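Local coordinates for E3 SUMO-protein ligase SIZ1 (Saccharomyces cerevisiae, PDB 3I2D), which acts as a SUMO E3 ligase that promotes attachment of SUMO (Smt3) to septins and PCNA, through a zinc-binding SP-RING that interacts with UBC9, at residues S115-Y120 against I201-T206; F61-I66 against G130-E135; T246-Q251 against V323-D328. All blocks are in the same frame, centred on the assembly; numbering follows the deposited sequence.

Interactions 1 and 2 both belong to the PINIT domain of SIZ1, whereas interaction 3 pairs two strands at the SP-RING end of the chain. Along the sequence the segments of interactions 1 and 2 alternate: strand 117-125, which begins in interaction 1, leads into the loop holding 130-135. Their centres lie 25 Å apart and their nearest atoms about 12 Å apart, so they do not touch. Interaction 3 sits on the other side of the chain's centre, 42 Å from interaction 1 and 49 Å from interaction 2, centre to centre. It alone comes near the zinc ion, about 13 Å from the side chain of M248.

Interaction 1 of 3, residues S115-Y120 against I201-T206; sequences SKHRLY and IVEMIT
M204 folds back at chi2 and chi3 (-73° and 83°) toward Y120: its methyl CE lies by the Y120 hydroxyl, while SD, 5.5 Å from the ring centroid, makes an oblique Met-aromatic contact. The same ring takes V202 from over one face: CG2 lies 3.9 Å from the ring centroid, a CH-pi contact displaced toward the rim. R118 completes this side of the sheet, its CG resting on M204 CG, while its guanidinium turns away to a salt bridge with D170. On the side of H117, E203 lays CG over one face of the imidazole, 4.2 Å from the centroid, and I201 CG2 meets the ring at its edge. The carboxylate plane of E203 is turned 71° from that ring. Between these two layers of side chains the strands run antiparallel, with R118 and V202 exchanging both backbone bonds and M204 N donating to K116 O at 2.6 Å. This is an inner strand pair of the four-stranded antiparallel sheet of the PINIT domain. Strand 195-204 is flanked by strand 74-90 on its other side, with I76 against V202 and Y74 against M204. Helix 104-111 packs on H117 and I201, and strand 117-125 continues the sheet toward strand 169-170.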
ATOM      1  N   SER A 115      10.799 -13.825   9.430  1.00 95.99           N
ATOM      2  CA  SER A 115      10.887 -12.420   9.823  1.00 93.16           C
ATOM      3  C   SER A 115      10.118 -11.555   8.843  1.00 90.26           C
ATOM      4  O   SER A 115      10.247 -11.703   7.625  1.00 87.77           O
ATOM      5  CB  SER A 115      12.341 -11.943   9.854  1.00 94.12           C
ATOM      6  OG  SER A 115      12.843 -11.759   8.542  1.00 92.83           O
ATOM      7  N   LYS A 116       9.317 -10.649   9.389  1.00 83.45           N
ATOM      8  CA  LYS A 116       8.538  -9.750   8.569  1.00 80.56           C
ATOM      9  C   LYS A 116       9.326  -8.469   8.298  1.00 76.25           C
ATOM     10  O   LYS A 116       8.746  -7.396   8.151  1.00 80.89           O
ATOM     11  CB  LYS A 116       7.226  -9.412   9.273  1.00 87.13           C
ATOM     12  CG  LYS A 116       6.250 -10.568   9.369  1.00 91.45           C
ATOM     13  CD  LYS A 116       4.863 -10.082   9.793  1.00 91.22           C
ATOM     14  CE  LYS A 116       3.864 -11.231   9.832  1.00 91.22           C
ATOM     15  NZ  LYS A 116       3.818 -11.973   8.535  1.00 89.98           N
ATOM     16  N   HIS A 117      10.646  -8.571   8.235  1.00 66.62           N
ATOM     17  CA  HIS A 117      11.458  -7.390   7.990  1.00 62.09           C
ATOM     18  C   HIS A 117      12.294  -7.527   6.744  1.00 59.55           C
ATOM     19  O   HIS A 117      12.747  -8.619   6.410  1.00 57.93           O
ATOM     20  CB  HIS A 117      12.359  -7.116   9.182  1.00 66.31           C
ATOM     21  CG  HIS A 117      11.613  -6.679  10.398  1.00 72.38           C
ATOM     22  ND1 HIS A 117      10.827  -7.540  11.136  1.00 74.62           N
ATOM     23  CD2 HIS A 117      11.462  -5.454  10.957  1.00 71.65           C
ATOM     24  CE1 HIS A 117      10.220  -6.861  12.093  1.00 77.87           C
ATOM     25  NE2 HIS A 117      10.587  -5.594  12.007  1.00 76.02           N
ATOM     26  N   ARG A 118      12.506  -6.415   6.054  1.00 52.57           N
ATOM     27  CA  ARG A 118      13.281  -6.461   4.822  1.00 53.07           C
ATOM     28  C   ARG A 118      14.034  -5.168   4.579  1.00 50.38           C
ATOM     29  O   ARG A 118      13.626  -4.111   5.053  1.00 57.49           O
ATOM     30  CB  ARG A 118      12.353  -6.747   3.646  1.00 53.13           C
ATOM     31  CG  ARG A 118      11.341  -7.839   3.939  1.00 61.60           C
ATOM     32  CD  ARG A 118      11.409  -8.933   2.909  1.00 71.58           C
ATOM     33  NE  ARG A 118      12.762  -9.451   2.764  1.00 67.60           N
ATOM     34  CZ  ARG A 118      13.131 -10.300   1.811  1.00 77.54           C
ATOM     35  NH1 ARG A 118      12.243 -10.729   0.918  1.00 72.51           N
ATOM     36  NH2 ARG A 118      14.391 -10.712   1.738  1.00 82.64           N
ATOM     37  N   LEU A 119      15.136  -5.254   3.841  1.00 45.79           N
ATOM     38  CA  LEU A 119      15.948  -4.079   3.535  1.00 50.78           C
ATOM     39  C   LEU A 119      15.566  -3.536   2.152  1.00 52.52           C
ATOM     40  O   LEU A 119      15.895  -4.133   1.130  1.00 57.75           O
ATOM     41  CB  LEU A 119      17.421  -4.460   3.543  1.00 48.04           C
ATOM     42  CG  LEU A 119      18.467  -3.396   3.856  1.00 47.00           C
ATOM     43  CD1 LEU A 119      19.623  -3.637   2.912  1.00 43.99           C
ATOM     44  CD2 LEU A 119      17.909  -1.984   3.702  1.00 54.22           C
ATOM     45  N   TYR A 120      14.865  -2.411   2.125  1.00 49.86           N
ATOM     46  CA  TYR A 120      14.426  -1.828   0.866  1.00 51.67           C
ATOM     47  C   TYR A 120      15.260  -0.629   0.450  1.00 54.76           C
ATOM     48  O   TYR A 120      15.684   0.176   1.276  1.00 59.22           O
ATOM     49  CB  TYR A 120      12.957  -1.398   0.969  1.00 47.44           C
ATOM     50  CG  TYR A 120      11.949  -2.514   0.820  1.00 46.07           C
ATOM     51  CD1 TYR A 120      12.353  -3.851   0.749  1.00 50.46           C
ATOM     52  CD2 TYR A 120      10.587  -2.231   0.712  1.00 47.04           C
ATOM     53  CE1 TYR A 120      11.426  -4.876   0.567  1.00 44.05           C
ATOM     54  CE2 TYR A 120       9.648  -3.250   0.533  1.00 45.90           C
ATOM     55  CZ  TYR A 120      10.078  -4.564   0.458  1.00 53.33           C
ATOM     56  OH  TYR A 120       9.159  -5.566   0.263  1.00 57.96           O
ATOM     57  N   ILE A 201      15.257  -0.407   6.647  1.00 54.76           N
ATOM     58  CA  ILE A 201      14.821  -1.724   7.087  1.00 47.77           C
ATOM     59  C   ILE A 201      13.340  -1.415   7.286  1.00 47.72           C
ATOM     60  O   ILE A 201      12.984  -0.515   8.050  1.00 51.06           O
ATOM     61  CB  ILE A 201      15.443  -2.149   8.439  1.00 45.74           C
ATOM     62  CG1 ILE A 201      16.889  -2.588   8.240  1.00 52.47           C
ATOM     63  CG2 ILE A 201      14.681  -3.319   9.014  1.00 52.62           C
ATOM     64  CD1 ILE A 201      17.587  -2.953   9.515  1.00 58.33           C
ATOM     65  N   VAL A 202      12.481  -2.117   6.563  1.00 44.27           N
ATOM     66  CA  VAL A 202      11.052  -1.878   6.679  1.00 45.03           C
ATOM     67  C   VAL A 202      10.368  -3.125   7.189  1.00 47.14           C
ATOM     68  O   VAL A 202      10.881  -4.243   7.052  1.00 47.10           O
ATOM     69  CB  VAL A 202      10.414  -1.502   5.310  1.00 44.98           C
ATOM     70  CG1 VAL A 202      11.156  -0.303   4.682  1.00 44.75           C
ATOM     71  CG2 VAL A 202      10.444  -2.710   4.378  1.00 34.58           C
ATOM     72  N   GLU A 203       9.202  -2.925   7.779  1.00 47.91           N
ATOM     73  CA  GLU A 203       8.445  -4.039   8.288  1.00 52.48           C
ATOM     74  C   GLU A 203       7.317  -4.364   7.324  1.00 52.32           C
ATOM     75  O   GLU A 203       6.508  -3.500   6.982  1.00 49.80           O
ATOM     76  CB  GLU A 203       7.855  -3.721   9.666  1.00 62.20           C
ATOM     77  CG  GLU A 203       7.116  -4.922  10.279  1.00 76.94           C
ATOM     78  CD  GLU A 203       6.469  -4.628  11.622  1.00 79.79           C
ATOM     79  OE1 GLU A 203       7.207  -4.394  12.605  1.00 87.71           O
ATOM     80  OE2 GLU A 203       5.218  -4.635  11.688  1.00 77.17           O
ATOM     81  N   MET A 204       7.278  -5.616   6.886  1.00 48.54           N
ATOM     82  CA  MET A 204       6.239  -6.081   5.989  1.00 52.52           C
ATOM     83  C   MET A 204       4.939  -6.088   6.765  1.00 57.82           C
ATOM     84  O   MET A 204       4.879  -6.653   7.862  1.00 63.82           O
ATOM     85  CB  MET A 204       6.517  -7.512   5.547  1.00 54.18           C
ATOM     86  CG  MET A 204       7.799  -7.721   4.796  1.00 61.71           C
ATOM     87  SD  MET A 204       7.648  -7.058   3.155  1.00 76.56           S
ATOM     88  CE  MET A 204       8.002  -5.311   3.480  1.00 55.67           C
ATOM     89  N   ILE A 205       3.909  -5.433   6.241  1.00 57.68           N
ATOM     90  CA  ILE A 205       2.621  -5.486   6.911  1.00 59.13           C
ATOM     91  C   ILE A 205       1.783  -6.329   5.992  1.00 56.21           C
ATOM     92  O   ILE A 205       1.729  -6.116   4.781  1.00 59.24           O
ATOM     93  CB  ILE A 205       1.963  -4.127   7.127  1.00 61.40           C
ATOM     94  CG1 ILE A 205       2.722  -3.359   8.212  1.00 53.49           C
ATOM     95  CG2 ILE A 205       0.504  -4.333   7.574  1.00 52.77           C
ATOM     96  CD1 ILE A 205       2.047  -2.058   8.607  1.00 68.27           C
ATOM     97  N   THR A 206       1.135  -7.306   6.586  1.00 55.00           N
ATOM     98  CA  THR A 206       0.357  -8.257   5.835  1.00 53.93           C
ATOM     99  C   THR A 206      -1.114  -7.923   5.567  1.00 52.80           C
ATOM    100  O   THR A 206      -1.761  -7.181   6.318  1.00 53.29           O
ATOM    101  CB  THR A 206       0.514  -9.621   6.532  1.00 51.08           C
ATOM    102  OG1 THR A 206       1.193 -10.504   5.644  1.00 48.67           O
ATOM    103  CG2 THR A 206      -0.814 -10.200   6.966  1.00 46.92           C
TER

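Interaction 2 of 3, residues F61-I66 against G130-E135; sequences FAVPTI and GSRGNE
R132 sends CG anti to its carbonyl carbon (chi1 -73°) and then bends at chi3 (56°), placing NE beside the backbone of P64; I66 likewise has CG1 anti to its carbonyl carbon (chi1 -72°), on the branch that meets the guanidinium. The polar part of the contact is a single bond across the segments, R132 NE to P64 O at 2.7 Å. It is nearly straight, 170° at the hydrogen, and the oxygen lies almost in the guanidinium plane. The proline ring also touches this arm: P64 CG sits 3.8 Å from R132 CD, the two side chains crossing at about a right angle.

Aliphatic groups lie over both faces of the guanidinium. I66 CG1 is over one, offset toward the rim and nearest to NH2, with CD1 of the same residue close by. V63 CG1 lies over the opposite face, 3.9 Å from R132 NH2. The flat cation is thus layered between two hydrocarbon branches while its NE edge is held by the proline carbonyl. Its NH1 bonds to I126 O, a second backbone acceptor that helps fix the rotation of the group. E135 meets another part of I66: its CB and CG lie by CG2, and E135 OE2 comes 3.8 Å from I66 CD1.

The 130-135 loop has its own turn: G133 N donates to S131 OG, 2.9 Å away. Backbone bonds of R132 with H67 and of E135 with K69 further join the two loops just past I66. This is loop-to-loop packing at the surface of the PINIT domain, tying the segment that leads into strand 74-90 to the connection between strands 117-125 and 143-147, with an ST turn at S131.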
ATOM      1  N   PHE A  61      11.810  27.931   5.950  1.00 98.33           N
ATOM      2  CA  PHE A  61      13.149  27.407   6.224  1.00 95.67           C
ATOM      3  C   PHE A  61      13.980  27.181   4.946  1.00 93.42           C
ATOM      4  O   PHE A  61      14.259  28.130   4.207  1.00 88.51           O
ATOM      5  CB  PHE A  61      13.038  26.104   7.029  1.00 93.10           C
ATOM      6  N   ALA A  62      14.391  25.936   4.698  1.00 94.09           N
ATOM      7  CA  ALA A  62      15.182  25.615   3.506  1.00 93.98           C
ATOM      8  C   ALA A  62      15.407  24.116   3.233  1.00 93.84           C
ATOM      9  O   ALA A  62      16.127  23.434   3.969  1.00 90.63           O
ATOM     10  CB  ALA A  62      16.529  26.340   3.564  1.00 91.54           C
ATOM     11  N   VAL A  63      14.791  23.635   2.150  1.00 94.69           N
ATOM     12  CA  VAL A  63      14.877  22.245   1.675  1.00 93.52           C
ATOM     13  C   VAL A  63      14.009  21.241   2.439  1.00 90.27           C
ATOM     14  O   VAL A  63      14.486  20.548   3.345  1.00 87.82           O
ATOM     15  CB  VAL A  63      16.353  21.728   1.655  1.00 93.66           C
ATOM     16  CG1 VAL A  63      16.411  20.282   1.133  1.00 81.37           C
ATOM     17  CG2 VAL A  63      17.199  22.627   0.773  1.00 92.11           C
ATOM     18  N   PRO A  64      12.718  21.140   2.065  1.00 84.06           N
ATOM     19  CA  PRO A  64      11.831  20.197   2.749  1.00 81.39           C
ATOM     20  C   PRO A  64      12.414  18.789   2.716  1.00 79.09           C
ATOM     21  O   PRO A  64      12.828  18.304   1.666  1.00 79.55           O
ATOM     22  CB  PRO A  64      10.518  20.328   1.975  1.00 79.38           C
ATOM     23  CG  PRO A  64      10.962  20.752   0.613  1.00 83.11           C
ATOM     24  CD  PRO A  64      12.035  21.764   0.921  1.00 81.90           C
ATOM     25  N   THR A  65      12.458  18.147   3.878  1.00 75.42           N
ATOM     26  CA  THR A  65      13.007  16.805   4.007  1.00 68.62           C
ATOM     27  C   THR A  65      12.206  15.772   3.210  1.00 65.49           C
ATOM     28  O   THR A  65      10.975  15.781   3.223  1.00 65.04           O
ATOM     29  CB  THR A  65      13.086  16.431   5.503  1.00 68.72           C
ATOM     30  OG1 THR A  65      13.067  15.008   5.655  1.00 67.16           O
ATOM     31  CG2 THR A  65      11.933  17.082   6.274  1.00 71.88           C
ATOM     32  N   ILE A  66      12.914  14.893   2.501  1.00 62.12           N
ATOM     33  CA  ILE A  66      12.276  13.868   1.670  1.00 58.52           C
ATOM     34  C   ILE A  66      11.510  12.813   2.458  1.00 55.49           C
ATOM     35  O   ILE A  66      11.985  12.299   3.463  1.00 62.65           O
ATOM     36  CB  ILE A  66      13.323  13.178   0.734  1.00 61.88           C
ATOM     37  CG1 ILE A  66      13.725  14.156  -0.378  1.00 59.37           C
ATOM     38  CG2 ILE A  66      12.763  11.872   0.137  1.00 52.11           C
ATOM     39  CD1 ILE A  66      14.811  13.644  -1.290  1.00 56.01           C
ATOM     40  N   GLY A 130       6.062  17.000  -7.848  1.00 73.57           N
ATOM     41  CA  GLY A 130       5.284  17.298  -6.660  1.00 68.23           C
ATOM     42  C   GLY A 130       6.068  17.864  -5.488  1.00 70.17           C
ATOM     43  O   GLY A 130       6.911  18.749  -5.644  1.00 69.89           O
ATOM     44  N   SER A 131       5.772  17.345  -4.302  1.00 68.95           N
ATOM     45  CA  SER A 131       6.425  17.773  -3.071  1.00 67.26           C
ATOM     46  C   SER A 131       7.414  16.729  -2.563  1.00 61.08           C
ATOM     47  O   SER A 131       7.188  15.532  -2.698  1.00 62.28           O
ATOM     48  CB  SER A 131       5.372  18.044  -1.995  1.00 71.02           C
ATOM     49  OG  SER A 131       5.962  18.112  -0.705  1.00 81.22           O
ATOM     50  N   ARG A 132       8.510  17.187  -1.979  1.00 57.39           N
ATOM     51  CA  ARG A 132       9.514  16.280  -1.455  1.00 56.63           C
ATOM     52  C   ARG A 132       8.957  15.603  -0.218  1.00 55.40           C
ATOM     53  O   ARG A 132       9.423  14.545   0.191  1.00 53.58           O
ATOM     54  CB  ARG A 132      10.793  17.053  -1.106  1.00 57.39           C
ATOM     55  CG  ARG A 132      11.590  17.517  -2.313  1.00 51.76           C
ATOM     56  CD  ARG A 132      12.676  18.469  -1.893  1.00 52.33           C
ATOM     57  NE  ARG A 132      13.558  17.881  -0.891  1.00 63.14           N
ATOM     58  CZ  ARG A 132      14.714  17.284  -1.162  1.00 66.52           C
ATOM     59  NH1 ARG A 132      15.136  17.199  -2.417  1.00 61.65           N
ATOM     60  NH2 ARG A 132      15.446  16.766  -0.181  1.00 60.18           N
ATOM     61  N   GLY A 133       7.949  16.229   0.372  1.00 58.07           N
ATOM     62  CA  GLY A 133       7.343  15.684   1.569  1.00 58.80           C
ATOM     63  C   GLY A 133       6.464  14.493   1.277  1.00 60.76           C
ATOM     64  O   GLY A 133       6.139  13.726   2.180  1.00 63.05           O
ATOM     65  N   ASN A 134       6.071  14.344   0.014  1.00 62.27           N
ATOM     66  CA  ASN A 134       5.232  13.229  -0.415  1.00 60.96           C
ATOM     67  C   ASN A 134       5.868  12.617  -1.671  1.00 58.10           C
ATOM     68  O   ASN A 134       5.198  12.338  -2.665  1.00 61.53           O
ATOM     69  CB  ASN A 134       3.821  13.727  -0.729  1.00 63.24           C
ATOM     70  CG  ASN A 134       2.796  12.613  -0.683  1.00 73.42           C
ATOM     71  OD1 ASN A 134       1.767  12.677  -1.351  1.00 78.08           O
ATOM     72  ND2 ASN A 134       3.069  11.583   0.122  1.00 74.62           N
ATOM     73  N   GLU A 135       7.178  12.414  -1.595  1.00 55.53           N
ATOM     74  CA  GLU A 135       7.999  11.882  -2.675  1.00 49.96           C
ATOM     75  C   GLU A 135       7.500  10.602  -3.354  1.00 52.23           C
ATOM     76  O   GLU A 135       7.098   9.648  -2.691  1.00 56.91           O
ATOM     77  CB  GLU A 135       9.407  11.638  -2.125  1.00 46.53           C
ATOM     78  CG  GLU A 135      10.465  11.374  -3.177  1.00 54.45           C
ATOM     79  CD  GLU A 135      11.144  12.641  -3.663  1.00 51.92           C
ATOM     80  OE1 GLU A 135      10.479  13.688  -3.754  1.00 57.68           O
ATOM     81  OE2 GLU A 135      12.347  12.588  -3.970  1.00 57.63           O
TER

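Interaction 3 of 3, residues T246-Q251 against V323-D328; sequences TIMSLQ and VELTSD
V323 and L250 meet obliquely through their methyl branches: V323 CG2 lies 3.6 Å from L250 CD2, with L250 CD1 almost as close. V323 carries CG2 anti to its carbonyl carbon, which places that methyl against the leucine fork. Farther along the same side of the sheet L325 brings CD1 to M248 CB, 4.1 Å away, a looser apolar contact. M248 itself runs extended to SD, with CG anti to the backbone N (chi1 171°), and packs on V309 and I312 of helix 307-313. I312 also touches V323, and L313 touches L250. The opposite side is lighter: I247 and E324 cross obliquely, the nearest approach being I247 CG1 to E324 OE1 at 4.0 Å.

The backbones hold these side chains in register through two antiparallel hydrogen-bonded pairs, T246 with L325 and M248 with V323. Within the second pair M248 N reaches V323 O at 3.0 Å and the return bond from V323 N is similar. T246 N to L325 O is the most bent of the four, 148° at the hydrogen. At the end of the strand, S249 OG accepts from Q251 N in an ST turn. With strand 331-333 on the other side of 322-326, the result is a small antiparallel sheet backed by helix 307-313, joining strands 245-249 and 322-326 in the SP-RING region.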
ATOM      1  N   THR A 246     -35.114  -4.240  -3.681  1.00 93.79           N
ATOM      2  CA  THR A 246     -33.822  -4.234  -4.353  1.00 90.10           C
ATOM      3  C   THR A 246     -33.181  -5.612  -4.163  1.00 84.20           C
ATOM      4  O   THR A 246     -33.398  -6.272  -3.142  1.00 79.14           O
ATOM      5  CB  THR A 246     -32.876  -3.151  -3.761  1.00 90.86           C
ATOM      6  OG1 THR A 246     -33.565  -1.895  -3.700  1.00 88.84           O
ATOM      7  CG2 THR A 246     -31.616  -3.000  -4.629  1.00 87.64           C
ATOM      8  N   ILE A 247     -32.418  -6.053  -5.157  1.00 77.27           N
ATOM      9  CA  ILE A 247     -31.737  -7.334  -5.061  1.00 73.75           C
ATOM     10  C   ILE A 247     -30.266  -7.013  -4.806  1.00 74.93           C
ATOM     11  O   ILE A 247     -29.648  -6.249  -5.550  1.00 80.86           O
ATOM     12  CB  ILE A 247     -31.866  -8.159  -6.359  1.00 71.76           C
ATOM     13  CG1 ILE A 247     -33.340  -8.436  -6.673  1.00 75.76           C
ATOM     14  CG2 ILE A 247     -31.131  -9.471  -6.204  1.00 67.98           C
ATOM     15  CD1 ILE A 247     -34.148  -7.202  -7.097  1.00 86.01           C
ATOM     16  N   MET A 248     -29.720  -7.576  -3.733  1.00 70.83           N
ATOM     17  CA  MET A 248     -28.332  -7.348  -3.363  1.00 67.88           C
ATOM     18  C   MET A 248     -27.620  -8.674  -3.398  1.00 67.90           C
ATOM     19  O   MET A 248     -28.210  -9.692  -3.055  1.00 73.81           O
ATOM     20  CB  MET A 248     -28.247  -6.768  -1.953  1.00 68.57           C
ATOM     21  CG  MET A 248     -26.841  -6.695  -1.391  1.00 66.72           C
ATOM     22  SD  MET A 248     -26.796  -5.968   0.256  1.00 68.33           S
ATOM     23  CE  MET A 248     -27.116  -7.419   1.252  1.00 62.10           C
ATOM     24  N   SER A 249     -26.353  -8.660  -3.803  1.00 65.13           N
ATOM     25  CA  SER A 249     -25.563  -9.881  -3.883  1.00 61.78           C
ATOM     26  C   SER A 249     -24.738 -10.124  -2.637  1.00 58.85           C
ATOM     27  O   SER A 249     -24.272  -9.186  -1.996  1.00 62.01           O
ATOM     28  CB  SER A 249     -24.616  -9.832  -5.080  1.00 62.91           C
ATOM     29  OG  SER A 249     -23.813 -11.001  -5.145  1.00 57.92           O
ATOM     30  N   LEU A 250     -24.562 -11.394  -2.299  1.00 55.16           N
ATOM     31  CA  LEU A 250     -23.752 -11.774  -1.151  1.00 58.21           C
ATOM     32  C   LEU A 250     -22.343 -12.085  -1.684  1.00 58.04           C
ATOM     33  O   LEU A 250     -21.416 -12.374  -0.925  1.00 52.67           O
ATOM     34  CB  LEU A 250     -24.347 -13.010  -0.474  1.00 58.88           C
ATOM     35  CG  LEU A 250     -25.787 -12.880   0.019  1.00 59.31           C
ATOM     36  CD1 LEU A 250     -26.157 -14.127   0.815  1.00 54.41           C
ATOM     37  CD2 LEU A 250     -25.927 -11.631   0.885  1.00 53.79           C
ATOM     38  N   GLN A 251     -22.210 -12.013  -3.005  1.00 55.10           N
ATOM     39  CA  GLN A 251     -20.959 -12.272  -3.696  1.00 55.29           C
ATOM     40  C   GLN A 251     -20.084 -11.022  -3.779  1.00 58.43           C
ATOM     41  O   GLN A 251     -20.580  -9.903  -3.913  1.00 62.55           O
ATOM     42  CB  GLN A 251     -21.248 -12.786  -5.115  1.00 53.64           C
ATOM     43  CG  GLN A 251     -22.159 -14.012  -5.159  1.00 60.90           C
ATOM     44  CD  GLN A 251     -21.610 -15.183  -4.352  1.00 60.20           C
ATOM     45  OE1 GLN A 251     -20.733 -15.909  -4.807  1.00 64.10           O
ATOM     46  NE2 GLN A 251     -22.118 -15.355  -3.142  1.00 59.20           N
ATOM     47  N   VAL A 323     -29.989 -11.808  -2.230  1.00 66.66           N
ATOM     48  CA  VAL A 323     -31.011 -11.632  -1.225  1.00 69.84           C
ATOM     49  C   VAL A 323     -31.940 -10.508  -1.668  1.00 74.41           C
ATOM     50  O   VAL A 323     -31.499  -9.527  -2.271  1.00 66.92           O
ATOM     51  CB  VAL A 323     -30.385 -11.300   0.129  1.00 67.56           C
ATOM     52  CG1 VAL A 323     -31.454 -11.118   1.155  1.00 77.79           C
ATOM     53  CG2 VAL A 323     -29.471 -12.425   0.557  1.00 74.85           C
ATOM     54  N   GLU A 324     -33.234 -10.678  -1.407  1.00 81.01           N
ATOM     55  CA  GLU A 324     -34.204  -9.657  -1.765  1.00 83.50           C
ATOM     56  C   GLU A 324     -34.476  -8.810  -0.538  1.00 85.41           C
ATOM     57  O   GLU A 324     -34.784  -9.327   0.535  1.00 86.48           O
ATOM     58  CB  GLU A 324     -35.506 -10.273  -2.264  1.00 86.14           C
ATOM     59  CG  GLU A 324     -36.502  -9.220  -2.719  1.00 92.23           C
ATOM     60  CD  GLU A 324     -37.273  -9.627  -3.959  1.00 97.33           C
ATOM     61  OE1 GLU A 324     -36.631  -9.988  -4.974  1.00 97.34           O
ATOM     62  OE2 GLU A 324     -38.520  -9.577  -3.920  1.00 99.20           O
ATOM     63  N   LEU A 325     -34.342  -7.500  -0.706  1.00 87.73           N
ATOM     64  CA  LEU A 325     -34.550  -6.561   0.380  1.00 85.69           C
ATOM     65  C   LEU A 325     -35.810  -5.742   0.165  1.00 85.53           C
ATOM     66  O   LEU A 325     -36.119  -5.345  -0.961  1.00 81.44           O
ATOM     67  CB  LEU A 325     -33.351  -5.613   0.490  1.00 83.44           C
ATOM     68  CG  LEU A 325     -31.977  -6.238   0.735  1.00 81.84           C
ATOM     69  CD1 LEU A 325     -30.918  -5.143   0.742  1.00 77.04           C
ATOM     70  CD2 LEU A 325     -31.986  -6.994   2.058  1.00 81.17           C
ATOM     71  N   THR A 326     -36.530  -5.497   1.257  1.00 87.23           N
ATOM     72  CA  THR A 326     -37.746  -4.695   1.213  1.00 90.05           C
ATOM     73  C   THR A 326     -37.552  -3.406   2.015  1.00 90.50           C
ATOM     74  O   THR A 326     -36.765  -3.355   2.973  1.00 85.17           O
ATOM     75  CB  THR A 326     -38.982  -5.471   1.759  1.00 87.93           C
ATOM     76  OG1 THR A 326     -38.722  -5.953   3.085  1.00 86.17           O
ATOM     77  CG2 THR A 326     -39.308  -6.638   0.849  1.00 86.83           C
ATOM     78  N   SER A 327     -38.269  -2.368   1.599  1.00 92.04           N
ATOM     79  CA  SER A 327     -38.216  -1.059   2.236  1.00 93.38           C
ATOM     80  C   SER A 327     -38.154  -1.241   3.740  1.00 94.38           C
ATOM     81  O   SER A 327     -37.574  -0.428   4.457  1.00 96.35           O
ATOM     82  CB  SER A 327     -39.463  -0.271   1.860  1.00 93.51           C
ATOM     83  OG  SER A 327     -39.794  -0.506   0.502  1.00 98.86           O
ATOM     84  N   ASP A 328     -38.770  -2.323   4.202  1.00 95.37           N
ATOM     85  CA  ASP A 328     -38.807  -2.665   5.614  1.00 94.22           C
ATOM     86  C   ASP A 328     -37.373  -2.703   6.119  1.00 92.07           C
ATOM     87  O   ASP A 328     -36.984  -1.939   6.993  1.00 89.33           O
ATOM     88  CB  ASP A 328     -39.453  -4.048   5.799  1.00 98.18           C
ATOM     89  CG  ASP A 328     -39.906  -4.306   7.236  1.00104.94           C
ATOM     90  OD1 ASP A 328     -41.047  -3.924   7.584  1.00104.23           O
ATOM     91  OD2 ASP A 328     -39.119  -4.884   8.020  1.00103.80           O
TER